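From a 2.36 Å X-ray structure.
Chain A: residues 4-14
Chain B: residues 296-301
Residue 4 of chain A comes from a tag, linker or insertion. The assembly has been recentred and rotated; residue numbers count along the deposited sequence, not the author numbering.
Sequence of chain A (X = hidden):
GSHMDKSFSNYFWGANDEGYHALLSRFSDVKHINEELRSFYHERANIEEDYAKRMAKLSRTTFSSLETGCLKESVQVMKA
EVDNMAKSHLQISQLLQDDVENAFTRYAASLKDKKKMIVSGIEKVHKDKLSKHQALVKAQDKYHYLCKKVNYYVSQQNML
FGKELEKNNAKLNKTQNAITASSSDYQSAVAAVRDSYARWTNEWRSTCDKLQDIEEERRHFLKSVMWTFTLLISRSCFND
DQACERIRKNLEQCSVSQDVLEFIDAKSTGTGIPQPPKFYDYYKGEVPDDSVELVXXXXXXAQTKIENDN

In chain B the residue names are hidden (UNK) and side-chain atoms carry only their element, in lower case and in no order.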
# COMPACT_ATOMS: atom_id res chain seq x y z
N MET A 4 38.43 -14.59 -34.37
CA MET A 4 37.36 -15.51 -34.00
C MET A 4 36.33 -14.82 -33.10
O MET A 4 36.65 -14.38 -32.00
CB MET A 4 37.93 -16.74 -33.30
CG MET A 4 36.88 -17.72 -32.80
SD MET A 4 37.60 -19.29 -32.27
CE MET A 4 38.83 -18.73 -31.10
N ASP A 5 35.09 -14.74 -33.59
CA ASP A 5 34.01 -14.08 -32.87
C ASP A 5 33.61 -14.83 -31.60
O ASP A 5 33.75 -16.05 -31.51
CB ASP A 5 32.79 -13.91 -33.77
CG ASP A 5 32.94 -12.79 -34.77
OD1 ASP A 5 34.10 -12.44 -35.11
OD2 ASP A 5 31.91 -12.25 -35.22
N LYS A 6 33.10 -14.09 -30.62
CA LYS A 6 32.68 -14.65 -29.35
C LYS A 6 31.17 -14.91 -29.32
O LYS A 6 30.42 -14.12 -28.76
CB LYS A 6 33.07 -13.72 -28.20
CG LYS A 6 33.33 -14.42 -26.88
CD LYS A 6 34.78 -14.85 -26.77
CE LYS A 6 35.13 -15.27 -25.35
NZ LYS A 6 36.58 -15.53 -25.17
N SER A 7 30.74 -16.01 -29.93
CA SER A 7 29.32 -16.30 -30.07
C SER A 7 28.99 -17.75 -29.76
O SER A 7 29.89 -18.58 -29.59
CB SER A 7 28.84 -15.95 -31.48
OG SER A 7 29.55 -16.71 -32.45
N PHE A 8 27.69 -18.07 -29.71
CA PHE A 8 27.24 -19.44 -29.49
C PHE A 8 27.72 -20.36 -30.61
O PHE A 8 27.93 -21.56 -30.40
CB PHE A 8 25.71 -19.51 -29.40
CG PHE A 8 25.14 -19.03 -28.09
CD1 PHE A 8 25.89 -18.27 -27.21
CD2 PHE A 8 23.85 -19.37 -27.73
CE1 PHE A 8 25.36 -17.84 -26.01
CE2 PHE A 8 23.31 -18.95 -26.52
CZ PHE A 8 24.07 -18.18 -25.67
N SER A 9 27.89 -19.79 -31.80
CA SER A 9 28.30 -20.54 -32.98
C SER A 9 29.65 -21.21 -32.81
O SER A 9 29.86 -22.33 -33.27
CB SER A 9 28.35 -19.61 -34.20
OG SER A 9 27.10 -19.00 -34.44
N ASN A 10 30.57 -20.52 -32.14
CA ASN A 10 31.95 -20.98 -32.06
C ASN A 10 32.33 -21.62 -30.73
O ASN A 10 33.45 -22.10 -30.56
CB ASN A 10 32.91 -19.82 -32.34
CG ASN A 10 32.78 -19.29 -33.75
OD1 ASN A 10 32.34 -20.00 -34.65
ND2 ASN A 10 33.16 -18.03 -33.95
N TYR A 11 31.40 -21.62 -29.78
CA TYR A 11 31.75 -22.04 -28.42
C TYR A 11 30.80 -23.06 -27.82
O TYR A 11 30.82 -23.29 -26.61
CB TYR A 11 31.85 -20.81 -27.51
CG TYR A 11 33.08 -19.97 -27.76
CD1 TYR A 11 33.13 -19.05 -28.80
CD2 TYR A 11 34.21 -20.11 -26.96
CE1 TYR A 11 34.26 -18.29 -29.04
CE2 TYR A 11 35.35 -19.35 -27.19
CZ TYR A 11 35.36 -18.44 -28.23
OH TYR A 11 36.49 -17.68 -28.47
N PHE A 12 29.97 -23.68 -28.66
CA PHE A 12 29.07 -24.71 -28.15
C PHE A 12 29.08 -25.95 -29.03
O PHE A 12 28.06 -26.38 -29.55
CB PHE A 12 27.65 -24.17 -28.01
CG PHE A 12 27.47 -23.32 -26.79
CD1 PHE A 12 27.24 -23.92 -25.56
CD2 PHE A 12 27.54 -21.94 -26.86
CE1 PHE A 12 27.08 -23.15 -24.42
CE2 PHE A 12 27.38 -21.17 -25.73
CZ PHE A 12 27.15 -21.77 -24.50
N TRP A 13 30.27 -26.53 -29.17
CA TRP A 13 30.43 -27.79 -29.88
C TRP A 13 30.81 -28.89 -28.90
O TRP A 13 30.10 -29.12 -27.92
CB TRP A 13 31.48 -27.64 -30.98
CG TRP A 13 31.08 -26.64 -32.03
CD1 TRP A 13 31.40 -25.32 -32.06
CD2 TRP A 13 30.27 -26.89 -33.19
NE1 TRP A 13 30.84 -24.73 -33.17
CE2 TRP A 13 30.15 -25.67 -33.88
CE3 TRP A 13 29.65 -28.03 -33.71
CZ2 TRP A 13 29.42 -25.56 -35.06
CZ3 TRP A 13 28.93 -27.91 -34.88
CH2 TRP A 13 28.82 -26.68 -35.54
N GLY A 14 31.93 -29.56 -29.15
CA GLY A 14 32.35 -30.67 -28.32
C GLY A 14 32.30 -31.97 -29.09
O GLY A 14 31.53 -32.11 -30.04
N UNK B 296 38.58 -26.12 -35.58
CA UNK B 296 38.09 -25.05 -34.72
C UNK B 296 37.13 -24.12 -35.45
O UNK B 296 37.43 -23.64 -36.54
o UNK B 296 39.11 -24.87 -31.15
n UNK B 296 39.41 -26.94 -31.97
c UNK B 296 39.52 -25.61 -32.03
c UNK B 296 40.20 -25.06 -33.27
c UNK B 296 39.26 -24.24 -34.14
N UNK B 297 35.97 -23.87 -34.85
CA UNK B 297 34.93 -23.05 -35.46
C UNK B 297 35.39 -21.61 -35.66
O UNK B 297 36.06 -21.04 -34.80
c UNK B 297 33.67 -23.09 -34.63
N UNK B 298 35.03 -21.03 -36.80
CA UNK B 298 35.41 -19.66 -37.12
C UNK B 298 34.24 -18.91 -37.76
O UNK B 298 34.41 -18.21 -38.76
o UNK B 298 37.21 -17.49 -37.17
n UNK B 298 37.98 -18.01 -39.22
c UNK B 298 36.63 -19.65 -38.05
c UNK B 298 37.30 -18.29 -38.11
N UNK B 299 33.06 -19.08 -37.19
CA UNK B 299 31.85 -18.46 -37.73
C UNK B 299 31.70 -17.01 -37.28
O UNK B 299 32.20 -16.62 -36.22
c UNK B 299 30.59 -22.21 -39.68
c UNK B 299 30.61 -19.26 -37.32
c UNK B 299 30.60 -23.27 -38.79
c UNK B 299 30.62 -23.04 -37.43
c UNK B 299 30.62 -21.74 -36.96
c UNK B 299 30.60 -20.92 -39.20
c UNK B 299 30.61 -20.67 -37.84
N UNK B 300 31.00 -16.22 -38.08
CA UNK B 300 30.76 -14.82 -37.76
C UNK B 300 29.37 -14.63 -37.16
O UNK B 300 28.48 -15.46 -37.34
c UNK B 300 30.93 -13.95 -39.00
c UNK B 300 32.71 -13.41 -40.71
n UNK B 300 33.25 -12.27 -41.12
o UNK B 300 32.49 -14.35 -41.47
c UNK B 300 32.37 -13.51 -39.24
N UNK B 301 29.21 -13.52 -36.45
CA UNK B 301 27.97 -13.23 -35.74
C UNK B 301 27.36 -11.91 -36.21
O UNK B 301 26.71 -11.84 -37.25
c UNK B 301 27.06 -12.68 -33.41
c UNK B 301 23.62 -13.75 -32.44
n UNK B 301 24.81 -13.17 -32.55
c UNK B 301 28.22 -13.20 -34.24
n UNK B 301 23.32 -14.80 -33.19
n UNK B 301 22.73 -13.28 -31.57
c UNK B 301 25.86 -13.61 -33.46

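Position 296 carries five side-chain atoms: three carbons in a row, the third bonded to one oxygen and one nitrogen. Its side chain makes no contact with chain A. An unbranched chain ending in an amide is glutamine, Gln B296; an exposed polar chain is at home there.

Position 297 has a single side-chain carbon, pointing toward chain A. This CB lies 3.4 Å from Asn A10 OD1 and 3.6 Å from Trp A13 NE1, while the backbone O of 297 is 3.4 Å from Met A4 SD, an atom of a tag residue. One carbon alone makes alanine, Ala B297. A methyl group suits a buried site where the amide of Asn A10 and the indole of Trp A13 come so close.

Position 298 shows two carbons, the second bearing one oxygen and one nitrogen. CA-to-CB points away from chain A, but the end of the side chain comes nearer, its oxygen lying 3.7 Å from Met A4 CA. The short amide identifies asparagine, Asn B298, a polar residue suited to its exposed setting.

At position 299 one carbon leads to a six-membered ring, all carbon, whose edge meets Trp A13 and Ser A9. This is phenylalanine, Phe B299. Its CE2 lies 3.7 Å from Trp A13 CZ2, and its CD2 is 3.8 Å from Ser A9 O; both chain A atoms sit near the ring's plane. The apolar ring gives the indole a carbon neighbour at its edge.

Position 300 again has three carbons ending in one oxygen and one nitrogen. CA-to-CB points away from chain A, and the backbone CA of 300 lies 3.8 Å from Asp A5 OD2. The residue is glutamine, Gln B300, a flexible polar chain suited to an exposed position; its amide makes no hydrogen bond across the contact.

Position 301 has three carbons, a nitrogen, then a carbon bearing two more nitrogens. Its CB packs 3.9 Å from Ser A7 CB. The guanidinium defines arginine, Arg B301, whose aliphatic start can pack while the charged end leads away to hydrogen bonds elsewhere in the structure.

The contact is held by backbone recognition. Asn A10 uses both ends of its amide on one residue: Phe B299 N donates to Asn A10 OD1 at 2.8 Å, and Asn A10 ND2 donates to Phe B299 O, also at 2.8 Å. Asn A10 ND2 also donates to Asp A5 O at 3.2 Å, bracing the amide within its own chain. Farther along, Arg B301 N donates to Asp A5 OD2 at 3.2 Å. Beside these polar links, Trp A13 packs against Ala B297 and Phe B299, with Trp A13 NE1 bonded to Ser A9 O at 2.6 Å.

Chain B (296-301) QANFQR
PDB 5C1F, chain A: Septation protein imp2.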